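Local atomic coordinates of Melibiose/raffinose/stachyose-binding protein MelE (Bacillus subtilis subsp. subtilis str. 168, PDB entry 4R6H), a protein that binds melibiose, raffinose and stachyose and serves as the solute-binding component of the ABC transporter that imports these sugars. Residues R47-K52 with A336-E341; F184-Y189 with K242-D247; Q196-F201 with Y230-L235. One frame throughout, in Å; residues are numbered along the deposited sequence. Where two conformers were deposited one is given.

Contact 1 of 3, residues R47-K52 with A336-E341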
loop_
_atom_site.group_PDB
_atom_site.type_symbol
_atom_site.label_atom_id
_atom_site.label_comp_id
_atom_site.label_asym_id
_atom_site.label_seq_id
_atom_site.Cartn_x
_atom_site.Cartn_y
_atom_site.Cartn_z
ATOM N N ARG A 47 11.793 2.112 12.298
ATOM C CA ARG A 47 12.116 3.203 13.181
ATOM C C ARG A 47 13.566 3.183 13.617
ATOM O O ARG A 47 14.196 4.236 13.658
ATOM C CB ARG A 47 11.139 3.219 14.372
ATOM C CG ARG A 47 9.719 3.422 13.945
ATOM C CD ARG A 47 8.799 3.667 15.121
ATOM N NE ARG A 47 7.408 3.865 14.696
ATOM C CZ ARG A 47 6.373 3.993 15.533
ATOM N NH1 ARG A 47 6.555 3.962 16.859
ATOM N NH2 ARG A 47 5.157 4.177 15.048
ATOM N N ASP A 48 14.091 2.021 14.013
ATOM C CA ASP A 48 15.478 1.929 14.455
ATOM C C ASP A 48 16.480 2.267 13.335
ATOM O O ASP A 48 17.462 2.943 13.551
ATOM C CB ASP A 48 15.788 0.542 15.040
ATOM C CG ASP A 48 14.940 0.207 16.267
ATOM O OD1 ASP A 48 14.254 1.111 16.804
ATOM O OD2 ASP A 48 14.939 -0.988 16.672
ATOM N N THR A 49 16.217 1.802 12.116
ATOM C CA THR A 49 17.092 2.074 11.026
ATOM C C THR A 49 17.073 3.565 10.654
ATOM O O THR A 49 18.115 4.118 10.313
ATOM C CB THR A 49 16.762 1.180 9.800
ATOM O OG1 THR A 49 16.953 -0.195 10.160
ATOM C CG2 THR A 49 17.630 1.503 8.605
ATOM N N PHE A 50 15.885 4.171 10.647
ATOM C CA PHE A 50 15.778 5.595 10.386
ATOM C C PHE A 50 16.566 6.390 11.446
ATOM O O PHE A 50 17.332 7.288 11.074
ATOM C CB PHE A 50 14.303 5.990 10.267
ATOM C CG PHE A 50 14.013 7.212 9.399
ATOM C CD1 PHE A 50 15.023 8.049 8.911
ATOM C CD2 PHE A 50 12.702 7.543 9.101
ATOM C CE1 PHE A 50 14.710 9.153 8.150
ATOM C CE2 PHE A 50 12.389 8.653 8.335
ATOM C CZ PHE A 50 13.391 9.470 7.881
ATOM N N ARG A 51 16.467 6.005 12.727
ATOM C CA ARG A 51 17.246 6.668 13.762
ATOM C C ARG A 51 18.751 6.472 13.549
ATOM O O ARG A 51 19.504 7.408 13.753
ATOM C CB ARG A 51 16.837 6.180 15.158
ATOM C CG ARG A 51 15.441 6.642 15.554
ATOM C CD ARG A 51 15.122 6.297 16.999
ATOM N NE ARG A 51 13.689 6.453 17.272
ATOM C CZ ARG A 51 12.829 5.444 17.437
ATOM N NH1 ARG A 51 13.235 4.166 17.392
ATOM N NH2 ARG A 51 11.546 5.711 17.681
ATOM N N LYS A 52 19.177 5.288 13.120
ATOM C CA LYS A 52 20.592 5.050 12.906
ATOM C C LYS A 52 21.090 5.925 11.736
ATOM O O LYS A 52 22.167 6.495 11.790
ATOM C CB LYS A 52 20.888 3.545 12.752
ATOM C CG LYS A 52 21.125 3.015 11.353
ATOM C CD LYS A 52 22.606 2.797 11.126
ATOM C CE LYS A 52 23.002 1.349 11.385
ATOM N NZ LYS A 52 24.178 0.968 10.576
ATOM N N ALA A 336 20.104 4.371 1.020
ATOM C CA ALA A 336 18.795 4.012 0.459
ATOM C C ALA A 336 18.582 2.526 0.511
ATOM O O ALA A 336 17.475 2.072 0.795
ATOM C CB ALA A 336 18.652 4.522 -0.956
ATOM N N LYS A 337 19.642 1.753 0.300
ATOM C CA LYS A 337 19.528 0.291 0.380
ATOM C C LYS A 337 19.206 -0.153 1.799
ATOM O O LYS A 337 18.296 -0.968 2.048
ATOM C CB LYS A 337 20.827 -0.366 -0.128
ATOM C CG LYS A 337 20.832 -1.890 -0.132
ATOM C CD LYS A 337 22.151 -2.380 -0.712
ATOM C CE LYS A 337 22.204 -3.884 -0.875
ATOM N NZ LYS A 337 22.291 -4.609 0.413
ATOM N N GLN A 338 19.933 0.413 2.768
ATOM C CA GLN A 338 19.712 0.110 4.161
ATOM C C GLN A 338 18.296 0.428 4.629
ATOM O O GLN A 338 17.595 -0.393 5.248
ATOM C CB GLN A 338 20.776 0.802 5.015
ATOM C CG GLN A 338 20.669 0.504 6.482
ATOM C CD GLN A 338 21.747 1.216 7.274
ATOM O OE1 GLN A 338 22.623 1.840 6.699
ATOM N NE2 GLN A 338 21.640 1.159 8.588
ATOM N N MET A 339 17.850 1.644 4.324
ATOM C CA MET A 339 16.509 2.031 4.729
ATOM C C MET A 339 15.438 1.160 4.060
ATOM O O MET A 339 14.528 0.696 4.720
ATOM C CB MET A 339 16.276 3.507 4.464
ATOM C CG MET A 339 15.019 4.083 5.058
ATOM S SD MET A 339 15.050 4.200 6.870
ATOM C CE MET A 339 13.958 2.871 7.368
ATOM N N ALA A 340 15.569 0.923 2.750
ATOM C CA ALA A 340 14.594 0.096 2.054
ATOM C C ALA A 340 14.518 -1.313 2.619
ATOM O O ALA A 340 13.418 -1.840 2.857
ATOM C CB ALA A 340 14.892 0.086 0.558
ATOM N N GLU A 341 15.672 -1.916 2.872
ATOM C CA GLU A 341 15.657 -3.248 3.460
ATOM C C GLU A 341 14.939 -3.326 4.815
ATOM O O GLU A 341 14.247 -4.289 5.127
ATOM C CB GLU A 341 17.087 -3.780 3.561
ATOM C CG GLU A 341 17.627 -4.160 2.192
ATOM C CD GLU A 341 19.086 -4.587 2.155
ATOM O OE1 GLU A 341 19.718 -4.725 3.224
ATOM O OE2 GLU A 341 19.605 -4.783 1.033
#
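Q338 and M339, consecutive residues of helix 333-343, meet T49, F50 and K52 of helix 44-60 in an antiparallel helix pair. The short segments run at 160° to each other with their axes 9.4 Å apart. Helix 44-60 is itself the crossover of a beta-alpha-beta unit, linking the parallel strands 33-38 and 64-69, so the contact lays a helix from late in the chain against one of its first structural units.

Q338 comes first. Its aliphatic part lies across the methyl of T49, with CG 3.8 Å from T49 CG2. That methyl stands anti to the backbone N of T49 and faces helix 333-343, while the hydroxyl, OG1, turns back to bond S45 O within its own helix. T49 thus offers its partner an apolar surface. Farther out, at the more exposed side of the interface, the side chains of Q338 and K52 cross at about a right angle.

M339 reaches deeper. Its CG is anti to the backbone N (chi1 -170°), and two further bends fold the thioether against the first helix. The sulfur makes a Met-aromatic contact with F50, SD lying 4.7 Å from the ring centroid and 36° off the ring normal, an oblique approach. F326 and M330 of helix 320-331 also touch F50, and M330 touches M339 as well, extending this apolar cluster. The sulfur also touches the base of the side chain, M339 SD lying 3.9 Å from F50 CB, and the terminal methyl continues past the sulfur until M339 CE lies 4.1 Å from T49 CB.

Contact 2 of 3, residues F184-Y189 with K242-D247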
loop_
_atom_site.group_PDB
_atom_site.type_symbol
_atom_site.label_atom_id
_atom_site.label_comp_id
_atom_site.label_asym_id
_atom_site.label_seq_id
_atom_site.Cartn_x
_atom_site.Cartn_y
_atom_site.Cartn_z
ATOM N N PHE A 184 -8.550 -18.985 0.031
ATOM C CA PHE A 184 -8.254 -17.541 0.110
ATOM C C PHE A 184 -8.598 -17.098 1.497
ATOM O O PHE A 184 -9.731 -17.159 1.878
ATOM C CB PHE A 184 -9.108 -16.859 -0.935
ATOM C CG PHE A 184 -8.862 -15.387 -1.142
ATOM C CD1 PHE A 184 -7.628 -14.787 -0.876
ATOM C CD2 PHE A 184 -9.854 -14.614 -1.736
ATOM C CE1 PHE A 184 -7.415 -13.444 -1.152
ATOM C CE2 PHE A 184 -9.636 -13.274 -2.036
ATOM C CZ PHE A 184 -8.427 -12.689 -1.717
ATOM N N TRP A 185 -7.620 -16.709 2.288
ATOM C CA TRP A 185 -7.800 -16.498 3.723
ATOM C C TRP A 185 -7.885 -15.050 4.095
ATOM O O TRP A 185 -7.117 -14.238 3.618
ATOM C CB TRP A 185 -6.636 -17.136 4.493
ATOM C CG TRP A 185 -6.803 -17.211 5.975
ATOM C CD1 TRP A 185 -7.327 -18.246 6.699
ATOM C CD2 TRP A 185 -6.346 -16.257 6.917
ATOM N NE1 TRP A 185 -7.266 -17.967 8.043
ATOM C CE2 TRP A 185 -6.657 -16.752 8.217
ATOM C CE3 TRP A 185 -5.708 -15.022 6.810
ATOM C CZ2 TRP A 185 -6.353 -16.027 9.382
ATOM C CZ3 TRP A 185 -5.409 -14.321 7.962
ATOM C CH2 TRP A 185 -5.700 -14.836 9.227
ATOM N N PHE A 186 -8.880 -14.732 4.921
ATOM C CA PHE A 186 -9.085 -13.391 5.480
ATOM C C PHE A 186 -9.064 -13.373 6.983
ATOM O O PHE A 186 -9.752 -14.179 7.639
ATOM C CB PHE A 186 -10.481 -12.816 5.057
ATOM C CG PHE A 186 -10.532 -12.308 3.655
ATOM C CD1 PHE A 186 -10.791 -13.164 2.618
ATOM C CD2 PHE A 186 -10.312 -10.981 3.375
ATOM C CE1 PHE A 186 -10.845 -12.711 1.307
ATOM C CE2 PHE A 186 -10.367 -10.499 2.087
ATOM C CZ PHE A 186 -10.632 -11.379 1.038
ATOM N N ALA A 187 -8.358 -12.398 7.503
ATOM C CA ALA A 187 -8.415 -12.108 8.940
ATOM C C ALA A 187 -9.595 -11.117 9.166
ATOM O O ALA A 187 -9.374 -9.949 9.474
ATOM C CB ALA A 187 -7.104 -11.538 9.430
ATOM N N GLY A 188 -10.825 -11.625 9.032
ATOM C CA GLY A 188 -12.000 -10.800 8.943
ATOM C C GLY A 188 -12.376 -10.170 10.274
ATOM O O GLY A 188 -13.233 -9.291 10.314
ATOM N N TYR A 189 -11.772 -10.595 11.385
ATOM C CA TYR A 189 -11.960 -9.885 12.642
ATOM C C TYR A 189 -11.608 -8.416 12.504
ATOM O O TYR A 189 -12.247 -7.506 13.150
ATOM C CB TYR A 189 -11.123 -10.532 13.758
ATOM C CG TYR A 189 -11.426 -9.973 15.118
ATOM C CD1 TYR A 189 -12.420 -10.549 15.886
ATOM C CD2 TYR A 189 -10.730 -8.896 15.604
ATOM C CE1 TYR A 189 -12.712 -10.047 17.144
ATOM C CE2 TYR A 189 -10.996 -8.371 16.877
ATOM C CZ TYR A 189 -12.013 -8.958 17.631
ATOM O OH TYR A 189 -12.303 -8.458 18.897
ATOM N N LYS A 242 -17.421 -21.576 -0.173
ATOM C CA LYS A 242 -16.404 -22.014 0.783
ATOM C C LYS A 242 -15.010 -21.862 0.197
ATOM O O LYS A 242 -14.142 -22.727 0.391
ATOM C CB LYS A 242 -16.676 -23.451 1.266
ATOM C CG LYS A 242 -18.068 -23.601 1.904
ATOM C CD LYS A 242 -19.067 -24.188 0.906
ATOM C CE LYS A 242 -20.499 -24.149 1.420
ATOM N NZ LYS A 242 -20.664 -24.870 2.708
ATOM N N LEU A 243 -14.802 -20.753 -0.508
ATOM C CA LEU A 243 -13.457 -20.460 -1.085
ATOM C C LEU A 243 -12.651 -19.565 -0.159
ATOM O O LEU A 243 -11.454 -19.397 -0.354
ATOM C CB LEU A 243 -13.588 -19.804 -2.409
ATOM C CG LEU A 243 -14.485 -20.565 -3.399
ATOM C CD1 LEU A 243 -14.602 -19.848 -4.728
ATOM C CD2 LEU A 243 -13.990 -21.992 -3.551
ATOM N N ILE A 244 -13.312 -18.967 0.820
ATOM C CA ILE A 244 -12.649 -18.277 1.918
ATOM C C ILE A 244 -12.798 -19.101 3.192
ATOM O O ILE A 244 -13.548 -20.102 3.232
ATOM C CB ILE A 244 -13.087 -16.784 2.042
ATOM C CG1 ILE A 244 -14.589 -16.668 2.308
ATOM C CG2 ILE A 244 -12.690 -15.999 0.793
ATOM C CD1 ILE A 244 -15.007 -15.291 2.808
ATOM N N ASN A 245 -12.036 -18.758 4.215
ATOM C CA ASN A 245 -12.146 -19.437 5.462
ATOM C C ASN A 245 -13.540 -19.283 6.095
ATOM O O ASN A 245 -14.112 -18.199 6.134
ATOM C CB ASN A 245 -11.055 -19.031 6.462
ATOM C CG ASN A 245 -10.755 -17.535 6.510
ATOM O OD1 ASN A 245 -10.634 -16.881 5.480
ATOM N ND2 ASN A 245 -10.559 -17.018 7.707
ATOM N N ILE A 246 -14.028 -20.399 6.614
ATOM C CA ILE A 246 -15.333 -20.461 7.281
ATOM C C ILE A 246 -15.431 -19.503 8.457
ATOM O O ILE A 246 -16.502 -18.931 8.687
ATOM C CB ILE A 246 -15.663 -21.932 7.708
ATOM C CG1 ILE A 246 -17.134 -22.077 8.142
ATOM C CG2 ILE A 246 -14.746 -22.416 8.808
ATOM C CD1 ILE A 246 -18.136 -21.856 7.028
ATOM N N ASP A 247 -14.312 -19.286 9.155
ATOM C CA ASP A 247 -14.212 -18.413 10.312
ATOM C C ASP A 247 -13.759 -16.997 9.976
ATOM O O ASP A 247 -13.254 -16.313 10.833
ATOM C CB ASP A 247 -13.296 -19.019 11.384
ATOM C CG ASP A 247 -11.801 -19.022 10.986
ATOM O OD1 ASP A 247 -11.513 -18.959 9.780
ATOM O OD2 ASP A 247 -10.946 -19.083 11.911
HETATM O O HOH W 1 -8.559 -19.247 10.327
#
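N245 grips F186 at both backbone polar atoms, its side-chain amide bonding much as the edge of a neighbouring strand would, where strand 182-185 of the mixed sheet gives way to loop. F186 N donates to N245 OD1 (2.8 Å, nearly straight at 173°), and N245 ND2 donates in return to F186 O at 3.0 Å, within its own amide plane. The pair of bonds fixes the rotation of the amide, whose CG sits between the backbone N and the carbonyl carbon of N245 (chi1 42°). Over the amide lies the W185 indole, the two planes 16° apart; N245 ND2 is over one indole face, 3.4 Å from W185 NE1, itself a donor.

I244 CG2 meets the edge of the F186 ring, 3.8 Å from F186 CE1. F184 O, buried without a hydrogen-bond partner, receives a CA-H...O contact from I244 CA at 3.1 Å.

In the second shell, D247 positions the asparagine: N245 ND2 also donates to D247 OD1, reaching it from above the carboxylate plane. The other carboxylate oxygen takes up the indole through one water, which accepts from W185 NE1 at 2.9 Å and donates to D247 OD2 at 2.9 Å.

Contact 3 of 3, residues Q196-F201 with Y230-L235; sequences QYYDQF and YLSEIL
Y197 and Y198, neighbours on helix 192-206, both extend their rings to helix 229-240, which crosses at 132° between N-to-C directions, probably within one lobe of the solute-binding fold. Different first torsions allow this: CG of Y197 is anti to the backbone N (chi1 161°), whereas that of Y198 is anti to the carbonyl carbon (chi1 -79°). The rings are staggered, Y197 CD2 lying above one face of Y198 near its rim.

Y197 arrives edge-on, its OH donating to L231 O at 2.7 Å, in the carbonyl plane and on a lone pair, while the same oxygen keeps its helical bond from L235 N. Over one face of the Y197 ring lies L235 CD1, the two side chains sliding past each other in opposite directions. Y198 is met at its edge: L231 CB is 3.8 Å from Y198 CD1, and S232 OG is 2.8 Å from Y198 OH in a hydrogen bond that either hydroxyl could donate. L231 CD2 packs on F201 CB at 3.7 Å. Helix 383-395 covers Y198 further, through L387, V390 and L394.

A phenylalanine in place of Y197 would probably keep much of the packing on L235 but leave L231 O with its helical bond alone and the two helices short of a polar tie. Each buried tyrosine hydroxyl is thus paired across the crossing, which is likely to set how far its ring reaches.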
loop_
_atom_site.group_PDB
_atom_site.type_symbol
_atom_site.label_atom_id
_atom_site.label_comp_id
_atom_site.label_asym_id
_atom_site.label_seq_id
_atom_site.Cartn_x
_atom_site.Cartn_y
_atom_site.Cartn_z
ATOM N N GLN A 196 -8.946 -4.029 2.242
ATOM C CA GLN A 196 -7.828 -4.263 1.345
ATOM C C GLN A 196 -8.286 -4.954 0.037
ATOM O O GLN A 196 -7.806 -4.645 -1.063
ATOM C CB GLN A 196 -6.752 -5.105 2.046
ATOM C CG GLN A 196 -5.530 -5.286 1.181
ATOM C CD GLN A 196 -4.309 -5.855 1.863
ATOM O OE1 GLN A 196 -4.274 -6.035 3.069
ATOM N NE2 GLN A 196 -3.261 -6.092 1.065
ATOM N N TYR A 197 -9.180 -5.927 0.207
ATOM C CA TYR A 197 -9.763 -6.630 -0.938
ATOM C C TYR A 197 -10.463 -5.636 -1.878
ATOM O O TYR A 197 -10.230 -5.607 -3.102
ATOM C CB TYR A 197 -10.722 -7.746 -0.441
ATOM C CG TYR A 197 -11.684 -8.208 -1.496
ATOM C CD1 TYR A 197 -11.293 -9.119 -2.488
ATOM C CD2 TYR A 197 -12.950 -7.672 -1.553
ATOM C CE1 TYR A 197 -12.185 -9.490 -3.503
ATOM C CE2 TYR A 197 -13.834 -8.019 -2.558
ATOM C CZ TYR A 197 -13.461 -8.961 -3.498
ATOM O OH TYR A 197 -14.354 -9.294 -4.509
ATOM N N TYR A 198 -11.381 -4.872 -1.307
ATOM C CA TYR A 198 -12.125 -3.908 -2.115
ATOM C C TYR A 198 -11.208 -2.898 -2.776
ATOM O O TYR A 198 -11.366 -2.573 -3.955
ATOM C CB TYR A 198 -13.176 -3.202 -1.302
ATOM C CG TYR A 198 -14.466 -3.951 -1.022
ATOM C CD1 TYR A 198 -15.331 -4.326 -2.052
ATOM C CD2 TYR A 198 -14.901 -4.168 0.277
ATOM C CE1 TYR A 198 -16.549 -4.955 -1.790
ATOM C CE2 TYR A 198 -16.110 -4.774 0.535
ATOM C CZ TYR A 198 -16.946 -5.141 -0.497
ATOM O OH TYR A 198 -18.145 -5.754 -0.181
ATOM N N ASP A 199 -10.288 -2.334 -1.986
ATOM C CA ASP A 199 -9.423 -1.273 -2.477
ATOM C C ASP A 199 -8.536 -1.756 -3.621
ATOM O O ASP A 199 -8.432 -1.077 -4.677
ATOM C CB ASP A 199 -8.588 -0.722 -1.286
ATOM C CG ASP A 199 -8.117 0.691 -1.475
ATOM O OD1 ASP A 199 -8.635 1.428 -2.294
ATOM O OD2 ASP A 199 -7.276 1.100 -0.677
ATOM N N GLN A 200 -7.874 -2.901 -3.456
ATOM C CA GLN A 200 -6.987 -3.382 -4.484
ATOM C C GLN A 200 -7.756 -3.716 -5.758
ATOM O O GLN A 200 -7.331 -3.331 -6.829
ATOM C CB GLN A 200 -6.165 -4.614 -4.078
ATOM C CG GLN A 200 -4.977 -4.317 -3.212
ATOM C CD GLN A 200 -4.110 -5.530 -2.894
ATOM O OE1 GLN A 200 -3.682 -5.672 -1.764
ATOM N NE2 GLN A 200 -3.717 -6.288 -3.915
ATOM N N PHE A 201 -8.881 -4.438 -5.620
ATOM C CA PHE A 201 -9.587 -4.885 -6.835
ATOM C C PHE A 201 -10.389 -3.766 -7.502
ATOM O O PHE A 201 -10.759 -3.874 -8.667
ATOM C CB PHE A 201 -10.406 -6.145 -6.596
ATOM C CG PHE A 201 -9.592 -7.408 -6.566
ATOM C CD1 PHE A 201 -9.024 -7.936 -7.737
ATOM C CD2 PHE A 201 -9.401 -8.086 -5.385
ATOM C CE1 PHE A 201 -8.300 -9.114 -7.684
ATOM C CE2 PHE A 201 -8.707 -9.285 -5.332
ATOM C CZ PHE A 201 -8.129 -9.791 -6.507
ATOM N N TYR A 230 -20.187 -5.585 -8.412
ATOM C CA TYR A 230 -19.388 -6.759 -8.811
ATOM C C TYR A 230 -18.441 -7.279 -7.729
ATOM O O TYR A 230 -18.397 -8.483 -7.455
ATOM C CB TYR A 230 -18.597 -6.417 -10.074
ATOM C CG TYR A 230 -17.647 -7.478 -10.532
ATOM C CD1 TYR A 230 -18.073 -8.540 -11.294
ATOM C CD2 TYR A 230 -16.280 -7.403 -10.238
ATOM C CE1 TYR A 230 -17.182 -9.515 -11.754
ATOM C CE2 TYR A 230 -15.404 -8.388 -10.694
ATOM C CZ TYR A 230 -15.843 -9.411 -11.445
ATOM O OH TYR A 230 -14.940 -10.369 -11.856
ATOM N N LEU A 231 -17.732 -6.361 -7.069
ATOM C CA LEU A 231 -16.799 -6.833 -6.044
ATOM C C LEU A 231 -17.457 -7.460 -4.820
ATOM O O LEU A 231 -16.928 -8.403 -4.198
ATOM C CB LEU A 231 -15.860 -5.705 -5.596
ATOM C CG LEU A 231 -14.981 -5.143 -6.719
ATOM C CD1 LEU A 231 -14.245 -3.924 -6.205
ATOM C CD2 LEU A 231 -14.063 -6.195 -7.263
ATOM N N SER A 232 -18.638 -6.954 -4.483
ATOM C CA SER A 232 -19.376 -7.559 -3.396
ATOM C C SER A 232 -19.966 -8.949 -3.778
ATOM O O SER A 232 -20.014 -9.869 -2.946
ATOM C CB SER A 232 -20.497 -6.629 -2.948
ATOM O OG SER A 232 -19.951 -5.469 -2.287
ATOM N N GLU A 233 -20.401 -9.043 -5.030
ATOM C CA GLU A 233 -20.881 -10.324 -5.557
ATOM C C GLU A 233 -19.782 -11.381 -5.537
ATOM O O GLU A 233 -20.022 -12.515 -5.103
ATOM C CB GLU A 233 -21.496 -10.168 -6.934
ATOM C CG GLU A 233 -22.853 -9.483 -6.835
ATOM C CD GLU A 233 -23.360 -9.043 -8.158
ATOM O OE1 GLU A 233 -22.576 -8.483 -8.933
ATOM O OE2 GLU A 233 -24.534 -9.282 -8.419
ATOM N N ILE A 234 -18.589 -10.999 -5.970
ATOM C CA ILE A 234 -17.472 -11.931 -5.958
ATOM C C ILE A 234 -17.164 -12.388 -4.526
ATOM O O ILE A 234 -16.983 -13.562 -4.227
ATOM C CB ILE A 234 -16.234 -11.310 -6.608
ATOM C CG1 ILE A 234 -16.407 -11.119 -8.125
ATOM C CG2 ILE A 234 -15.033 -12.225 -6.321
ATOM C CD1 ILE A 234 -16.713 -12.406 -8.899
ATOM N N LEU A 235 -17.146 -11.443 -3.586
ATOM C CA LEU A 235 -16.856 -11.791 -2.190
ATOM C C LEU A 235 -17.920 -12.738 -1.615
ATOM O O LEU A 235 -17.616 -13.687 -0.942
ATOM C CB LEU A 235 -16.702 -10.518 -1.335
ATOM C CG LEU A 235 -16.157 -10.699 0.089
ATOM C CD1 LEU A 235 -14.847 -11.468 0.065
ATOM C CD2 LEU A 235 -16.027 -9.331 0.786
#

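Following the chain from the N terminus, helix 44-60 supplies the first half of contact 1, whose partner on helix 333-343 comes only 284 residues later. Inside that long loop, 184-189 begins contact 2 and 196-201 begins contact 3; 230-235 then closes contact 3, and 242-247 closes contact 2. The three loops are therefore nested and none cross. Contacts 2 and 3 are neighbours, their centres 14 Å apart, and touch where F186 CE2 packs 3.8 Å from Y197 CB, so the end of strand 182-185, helices 192-206 and 229-240 and the loop that follows pack together as one continuous region. Contact 1 lies about 34 Å from both, centre to centre, consistent with the two-lobed architecture of solute-binding proteins.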